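Local coordinates for mandelate racemase/muconate lactonizing protein (Alicyclobacillus acidocaldarius LAA1, PDB 3QLD) that belongs to the mandelate racemase/muconate lactonizing family of the enolase superfamily, pairing an N-terminal capping domain with a TIM-barrel-like C-terminal domain, at residues D177-K182 with Q211-L217; G145-S149 with K171-R176; V307-I311 with V350-V356. All coordinates share one frame; numbering follows the deposited sequence.

Contact 1 (D177-K182 with Q211-L217); sequences DRAAIK and QLDAYDL
Y215 OH is approached by R178 and by K182 from the helix beside it. R178 NE donates to the hydroxyl oxygen at 3.3 Å, but the N-H...O angle is only 124°, so the bond is weak and bent. With CG anti to the backbone N (chi1 -164°) and the chain extended as far as NE, R178 crosses the tyrosine at about a right angle. The aliphatic part of K182 runs alongside the ring in the same direction: CB lies 3.8 Å from Y215 OH, and K182 CA makes a CH-pi contact, 4.2 Å from the Y215 ring centroid. A214 CB covers the opposite face. Q211 OE1 touches R178 CD at 3.3 Å.

In the barrel domain this joins the first turn of helix 178-187 to the short 3-10 turn at 213-215, between helix 206-211 and strand 220-221, so two successive beta-alpha units meet on the outside of the barrel. Beneath these polar groups, I181 points into the turn and divides its two branches. CG2 packs on Y215 CB at 3.6 Å and on L217 CD2 at 3.9 Å, whereas CD1 meets L212 CD2 at 3.7 Å. L212 CD2 also rests against R178 CA, at the start of the helix. L217 continues inward onto I193 and A195 of strand 192-196. The backbone oxygen of Y215 receives a hydrogen bond from R185 NE, a second tie from the same helix, about two turns beyond R178.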
# COMPACT_ATOMS: atom_id res chain seq x y z
N ASP A 177 13.90 -20.19 19.92
CA ASP A 177 14.77 -19.97 18.78
C ASP A 177 16.07 -20.78 18.91
O ASP A 177 16.27 -21.72 18.15
CB ASP A 177 15.06 -18.45 18.55
CG ASP A 177 15.34 -17.66 19.85
OD1 ASP A 177 15.86 -18.21 20.84
OD2 ASP A 177 15.05 -16.44 19.89
N ARG A 178 16.92 -20.40 19.86
CA ARG A 178 18.26 -21.01 20.01
C ARG A 178 18.16 -22.55 20.20
O ARG A 178 18.91 -23.31 19.58
CB ARG A 178 19.03 -20.34 21.16
CG ARG A 178 20.52 -20.61 21.13
CD ARG A 178 21.21 -20.35 22.46
NE ARG A 178 22.56 -20.95 22.50
CZ ARG A 178 23.05 -21.69 23.50
NH1 ARG A 178 22.33 -21.97 24.59
NH2 ARG A 178 24.31 -22.15 23.41
N ALA A 179 17.22 -22.99 21.03
CA ALA A 179 17.13 -24.43 21.37
C ALA A 179 16.77 -25.33 20.16
O ALA A 179 17.43 -26.38 19.86
CB ALA A 179 16.18 -24.64 22.54
N ALA A 180 15.73 -24.91 19.44
CA ALA A 180 15.36 -25.58 18.21
C ALA A 180 16.49 -25.60 17.21
O ALA A 180 16.81 -26.67 16.68
CB ALA A 180 14.08 -24.94 17.59
N ILE A 181 17.06 -24.42 16.88
CA ILE A 181 18.12 -24.33 15.87
C ILE A 181 19.38 -25.14 16.24
O ILE A 181 19.93 -25.83 15.38
CB ILE A 181 18.51 -22.85 15.51
CG1 ILE A 181 17.28 -22.10 14.95
CG2 ILE A 181 19.72 -22.82 14.55
CD1 ILE A 181 17.40 -20.56 14.95
N LYS A 182 19.83 -24.99 17.48
CA LYS A 182 20.99 -25.77 18.03
C LYS A 182 20.79 -27.29 17.78
O LYS A 182 21.66 -27.95 17.17
CB LYS A 182 21.19 -25.43 19.51
CG LYS A 182 22.36 -26.12 20.32
CD LYS A 182 22.35 -25.64 21.80
CE LYS A 182 21.32 -26.39 22.69
NZ LYS A 182 20.60 -25.61 23.78
N GLN A 211 23.36 -14.59 18.90
CA GLN A 211 23.75 -15.96 19.40
C GLN A 211 23.51 -16.99 18.30
O GLN A 211 24.18 -18.07 18.24
CB GLN A 211 22.94 -16.36 20.64
CG GLN A 211 23.12 -15.60 21.99
CD GLN A 211 21.98 -15.98 23.03
OE1 GLN A 211 21.40 -17.07 22.97
NE2 GLN A 211 21.63 -15.05 23.92
N LEU A 212 22.57 -16.66 17.41
CA LEU A 212 22.27 -17.52 16.29
C LEU A 212 23.32 -17.61 15.21
O LEU A 212 23.32 -18.55 14.44
CB LEU A 212 20.85 -17.26 15.68
CG LEU A 212 19.70 -17.28 16.68
CD1 LEU A 212 18.42 -16.94 15.86
CD2 LEU A 212 19.54 -18.66 17.36
N ASP A 213 24.25 -16.67 15.16
CA ASP A 213 25.31 -16.72 14.16
C ASP A 213 26.13 -18.00 14.29
O ASP A 213 26.78 -18.42 13.31
CB ASP A 213 26.26 -15.52 14.37
CG ASP A 213 25.71 -14.22 13.78
OD1 ASP A 213 24.67 -14.24 13.05
OD2 ASP A 213 26.32 -13.16 14.06
N ALA A 214 26.11 -18.61 15.46
CA ALA A 214 26.95 -19.81 15.67
C ALA A 214 26.49 -21.01 14.80
O ALA A 214 27.27 -21.95 14.59
CB ALA A 214 27.02 -20.15 17.12
N TYR A 215 25.25 -20.95 14.28
CA TYR A 215 24.65 -22.09 13.57
C TYR A 215 24.63 -22.08 12.08
O TYR A 215 24.03 -23.02 11.47
CB TYR A 215 23.25 -22.38 14.16
CG TYR A 215 23.31 -22.45 15.65
CD1 TYR A 215 24.02 -23.47 16.29
CD2 TYR A 215 22.73 -21.48 16.44
CE1 TYR A 215 24.12 -23.52 17.69
CE2 TYR A 215 22.84 -21.50 17.81
CZ TYR A 215 23.54 -22.54 18.43
OH TYR A 215 23.63 -22.58 19.81
N ASP A 216 25.22 -21.03 11.49
CA ASP A 216 25.38 -20.88 10.06
C ASP A 216 24.06 -21.01 9.26
O ASP A 216 24.01 -21.74 8.28
CB ASP A 216 26.48 -21.84 9.55
CG ASP A 216 27.80 -21.70 10.33
OD1 ASP A 216 27.98 -20.72 11.14
OD2 ASP A 216 28.66 -22.60 10.14
N LEU A 217 23.02 -20.29 9.70
CA LEU A 217 21.72 -20.21 8.97
C LEU A 217 21.96 -19.59 7.64
O LEU A 217 22.78 -18.70 7.52
CB LEU A 217 20.73 -19.33 9.80
CG LEU A 217 20.32 -19.85 11.16
CD1 LEU A 217 19.56 -18.78 11.96
CD2 LEU A 217 19.44 -21.12 11.01

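Contact 2 (G145-S149 with K171-R176); sequences GMSES and KIAPGR
The guanidinium of R176 is sandwiched between E148 and the selenomethionine M146, which lie over opposite faces. On the charged side E148 OE2 stands 3.2 Å from R176 NH2 in a salt bridge. The oxygen is well out of the guanidinium plane and no N-H points at it; carboxylate and guanidinium planes are 32° apart, and the two side chains cross at about a right angle.

The van der Waals packing is mostly M146's. Its CG lies between the backbone N and the carbonyl carbon (chi1 63°), and the chain then bends at its last torsion. The methyl CE thereby sits over the centre of the guanidinium, 3.3 Å from R176 CZ, while also making an apolar contact with A173 CB at 3.7 Å. M146 CG meets R176 NH1 at 3.4 Å, and M146 CB lies 3.6 Å from K171 O. Farther back, G145 CA rests on K171 CG at 4.1 Å; the amine of K171 leads away to a salt bridge with D196.

Backbone and local bonds shape both loops. A type II turn from A173 to R176, closed by hydrogen bonds in both directions between these two residues, brings R176 back toward 145-149. In that segment S147 OG donates to S149 O at 3.1 Å, and S149 OG weakly caps V152 N at the start of the next helix. The loops follow the adjacent parallel strands 137-144 and 167-171 of the barrel, at their C-terminal ends.

R176 NE is buried here without a polar partner, and the salt bridge lacks a directed N-H. R176 is therefore held by charge and by packing on its two faces, which probably leaves its angle to E148 less sharply set than a straight hydrogen bond would.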
# COMPACT_ATOMS: atom_id res chain seq x y z
N GLY A 145 6.65 -25.47 11.38
CA GLY A 145 6.03 -24.57 12.37
C GLY A 145 6.76 -24.68 13.69
O GLY A 145 7.50 -25.63 13.90
N MSE A 146 6.57 -23.75 14.62
CA MSE A 146 7.21 -23.97 15.92
C MSE A 146 6.33 -24.75 16.90
O MSE A 146 5.10 -24.60 16.90
CB MSE A 146 7.72 -22.66 16.55
CG MSE A 146 6.70 -21.62 16.89
SE MSE A 146 7.63 -19.90 17.29
CE MSE A 146 6.40 -19.18 18.66
N SER A 147 6.96 -25.58 17.73
CA SER A 147 6.24 -26.21 18.86
C SER A 147 6.99 -26.05 20.17
O SER A 147 8.22 -26.00 20.20
CB SER A 147 5.97 -27.70 18.61
OG SER A 147 7.05 -28.25 17.91
N GLU A 148 6.24 -25.99 21.27
CA GLU A 148 6.87 -25.90 22.59
C GLU A 148 7.49 -27.26 22.96
O GLU A 148 8.24 -27.35 23.94
CB GLU A 148 5.88 -25.38 23.64
CG GLU A 148 6.50 -24.32 24.57
CD GLU A 148 5.69 -23.02 24.61
OE1 GLU A 148 5.93 -22.20 25.52
OE2 GLU A 148 4.84 -22.80 23.72
N SER A 149 7.18 -28.28 22.14
CA SER A 149 7.82 -29.59 22.18
C SER A 149 8.98 -29.73 21.17
O SER A 149 8.76 -29.79 19.96
CB SER A 149 6.77 -30.69 21.93
OG SER A 149 7.36 -31.97 21.78
N LYS A 171 10.29 -21.84 11.86
CA LYS A 171 9.65 -20.67 12.48
C LYS A 171 10.26 -20.45 13.83
O LYS A 171 10.44 -21.40 14.59
CB LYS A 171 8.13 -20.88 12.57
CG LYS A 171 7.49 -20.95 11.22
CD LYS A 171 7.29 -19.54 10.60
CE LYS A 171 6.82 -19.65 9.14
NZ LYS A 171 5.86 -18.54 8.79
N ILE A 172 10.67 -19.21 14.11
CA ILE A 172 11.26 -18.88 15.36
C ILE A 172 10.66 -17.60 15.98
O ILE A 172 10.03 -16.79 15.26
CB ILE A 172 12.80 -18.69 15.24
CG1 ILE A 172 13.13 -17.51 14.30
CG2 ILE A 172 13.45 -20.05 14.84
CD1 ILE A 172 14.59 -16.98 14.52
N ALA A 173 10.77 -17.49 17.31
CA ALA A 173 10.34 -16.33 18.06
C ALA A 173 11.14 -16.25 19.32
O ALA A 173 11.81 -17.22 19.69
CB ALA A 173 8.81 -16.37 18.35
N PRO A 174 11.13 -15.08 19.98
CA PRO A 174 11.94 -14.92 21.17
C PRO A 174 11.57 -16.00 22.20
O PRO A 174 10.40 -16.18 22.47
CB PRO A 174 11.55 -13.53 21.66
CG PRO A 174 11.11 -12.80 20.36
CD PRO A 174 10.38 -13.85 19.63
N GLY A 175 12.56 -16.73 22.71
CA GLY A 175 12.32 -17.75 23.73
C GLY A 175 12.17 -19.12 23.14
O GLY A 175 12.20 -20.13 23.87
N ARG A 176 11.96 -19.18 21.82
CA ARG A 176 11.82 -20.45 21.09
C ARG A 176 12.58 -20.24 19.80
O ARG A 176 12.01 -20.15 18.73
CB ARG A 176 10.34 -20.77 20.85
CG ARG A 176 9.36 -19.93 21.74
CD ARG A 176 8.06 -20.62 22.21
NE ARG A 176 7.51 -21.60 21.26
CZ ARG A 176 6.24 -21.65 20.85
NH1 ARG A 176 5.87 -22.60 19.99
NH2 ARG A 176 5.33 -20.78 21.31

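Contact 3 (V307-I311 with V350-V356); sequences VHGLI and VPQCAGV
V307 carries CG1 anti to its backbone N (chi1 163°), and I311, one helical turn on, has CG1 beside its own N (chi1 -69°); these settings bring both branches against the ring of P351. V307 CG1 and P351 CB are 4.0 Å apart, the two side chains sliding past each other in opposite directions. I311 reaches P351 CB with its CG1 at 3.9 Å, and the same CG1 lies 3.8 Å from the backbone P351 O. From L310, CB meets P351 CD at 3.8 Å. The proline is thus fitted onto one side of the helix by three residues.

Helix 303-313 follows strand 293-296 of the barrel, and 350-356 leaves strand 347-349, which pairs antiparallel with strand 137-144. The place is where the barrel domain meets the N-terminal domain: V356 touches W45 and H308 touches S46 of strand 43-48, while I311 and V350 pack on V128.

Farther along the loop, V307 CG1 also meets C353 SG at 4.0 Å and V356 CG2 at 4.2 Å. H308 turns its ring toward V356, NE2 lying 4.3 Å from V356 CG1. The polar side of this corner is supplied by D117, whose OD1 is hydrogen-bonded both to H308 NE2 and to the backbone N of V356, and F277 stacks edge-to-face with the imidazole.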
# COMPACT_ATOMS: atom_id res chain seq x y z
N VAL A 307 3.18 -22.65 -11.08
CA VAL A 307 3.89 -22.76 -12.38
C VAL A 307 4.68 -21.51 -12.73
O VAL A 307 5.90 -21.58 -12.97
CB VAL A 307 2.93 -23.15 -13.55
CG1 VAL A 307 3.59 -22.84 -14.92
CG2 VAL A 307 2.63 -24.61 -13.41
N HIS A 308 4.04 -20.34 -12.64
CA HIS A 308 4.73 -19.05 -12.88
C HIS A 308 5.87 -18.74 -11.92
O HIS A 308 6.86 -18.12 -12.31
CB HIS A 308 3.70 -17.89 -12.88
CG HIS A 308 2.90 -17.79 -14.15
ND1 HIS A 308 1.88 -16.88 -14.32
CD2 HIS A 308 2.96 -18.51 -15.30
CE1 HIS A 308 1.36 -17.02 -15.54
NE2 HIS A 308 2.01 -18.00 -16.16
N GLY A 309 5.72 -19.20 -10.65
CA GLY A 309 6.67 -18.98 -9.59
C GLY A 309 7.86 -19.92 -9.81
O GLY A 309 8.99 -19.55 -9.61
N LEU A 310 7.61 -21.16 -10.20
CA LEU A 310 8.75 -22.01 -10.64
C LEU A 310 9.51 -21.49 -11.88
O LEU A 310 10.70 -21.60 -11.93
CB LEU A 310 8.29 -23.44 -10.82
CG LEU A 310 7.71 -24.10 -9.55
CD1 LEU A 310 6.67 -25.23 -9.85
CD2 LEU A 310 8.75 -24.71 -8.58
N ILE A 311 8.83 -20.91 -12.86
CA ILE A 311 9.51 -20.25 -13.97
C ILE A 311 10.40 -19.08 -13.51
O ILE A 311 11.53 -18.98 -13.92
CB ILE A 311 8.50 -19.84 -15.03
CG1 ILE A 311 7.94 -21.11 -15.70
CG2 ILE A 311 9.05 -18.78 -15.97
CD1 ILE A 311 6.69 -20.93 -16.50
N VAL A 350 11.64 -27.32 -13.80
CA VAL A 350 11.15 -26.06 -14.31
C VAL A 350 10.23 -26.25 -15.51
O VAL A 350 10.63 -26.81 -16.50
CB VAL A 350 12.36 -25.17 -14.67
CG1 VAL A 350 11.95 -23.89 -15.43
CG2 VAL A 350 13.14 -24.84 -13.43
N PRO A 351 8.97 -25.72 -15.43
CA PRO A 351 7.99 -25.74 -16.52
C PRO A 351 8.52 -25.16 -17.85
O PRO A 351 9.03 -24.01 -17.94
CB PRO A 351 6.84 -24.84 -15.99
CG PRO A 351 6.87 -25.11 -14.47
CD PRO A 351 8.37 -25.25 -14.15
N GLN A 352 8.36 -25.96 -18.91
CA GLN A 352 8.78 -25.54 -20.23
C GLN A 352 7.61 -25.11 -21.11
O GLN A 352 7.79 -24.83 -22.28
CB GLN A 352 9.62 -26.66 -20.91
CG GLN A 352 10.94 -26.93 -20.19
CD GLN A 352 11.92 -25.73 -20.24
OE1 GLN A 352 11.95 -24.91 -21.20
NE2 GLN A 352 12.71 -25.62 -19.20
N CYS A 353 6.42 -25.00 -20.53
CA CYS A 353 5.23 -24.61 -21.28
C CYS A 353 5.38 -23.25 -21.95
O CYS A 353 5.90 -22.30 -21.36
CB CYS A 353 3.98 -24.62 -20.39
SG CYS A 353 4.25 -23.68 -18.79
N ALA A 354 4.93 -23.19 -23.20
CA ALA A 354 4.70 -21.94 -23.90
C ALA A 354 3.35 -21.50 -23.36
O ALA A 354 2.32 -21.68 -24.03
CB ALA A 354 4.59 -22.16 -25.44
N GLY A 355 3.34 -20.98 -22.13
CA GLY A 355 2.08 -20.61 -21.51
C GLY A 355 1.44 -21.76 -20.74
O GLY A 355 1.52 -22.92 -21.15
N VAL A 356 0.74 -21.45 -19.66
CA VAL A 356 0.09 -22.50 -18.89
C VAL A 356 -1.31 -22.93 -19.36
O VAL A 356 -1.86 -23.86 -18.80
CB VAL A 356 0.07 -22.13 -17.39
CG1 VAL A 356 -0.96 -21.02 -17.15
CG2 VAL A 356 -0.23 -23.30 -16.57

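Contact 3 is fully buried, whereas contact 1 is partly buried and contact 2 lies on the surface. Contacts 1 and 2 are neighbours, their centres 12 Å apart: the loop 171-176 of contact 2 runs straight into the helix of contact 1, and I172 packs on I181, D177 and L212, so together they tie successive units of the barrel. Contact 3 stands about 35 Å from contact 2, centre to centre, on the opposite side of the chain's centre, toward the N-terminal domain. Chemistry follows place: each outer contact uses an arginine of its own, R178 through a weak hydrogen bond and R176 through a salt bridge, while the buried one is built almost wholly of apolar packing.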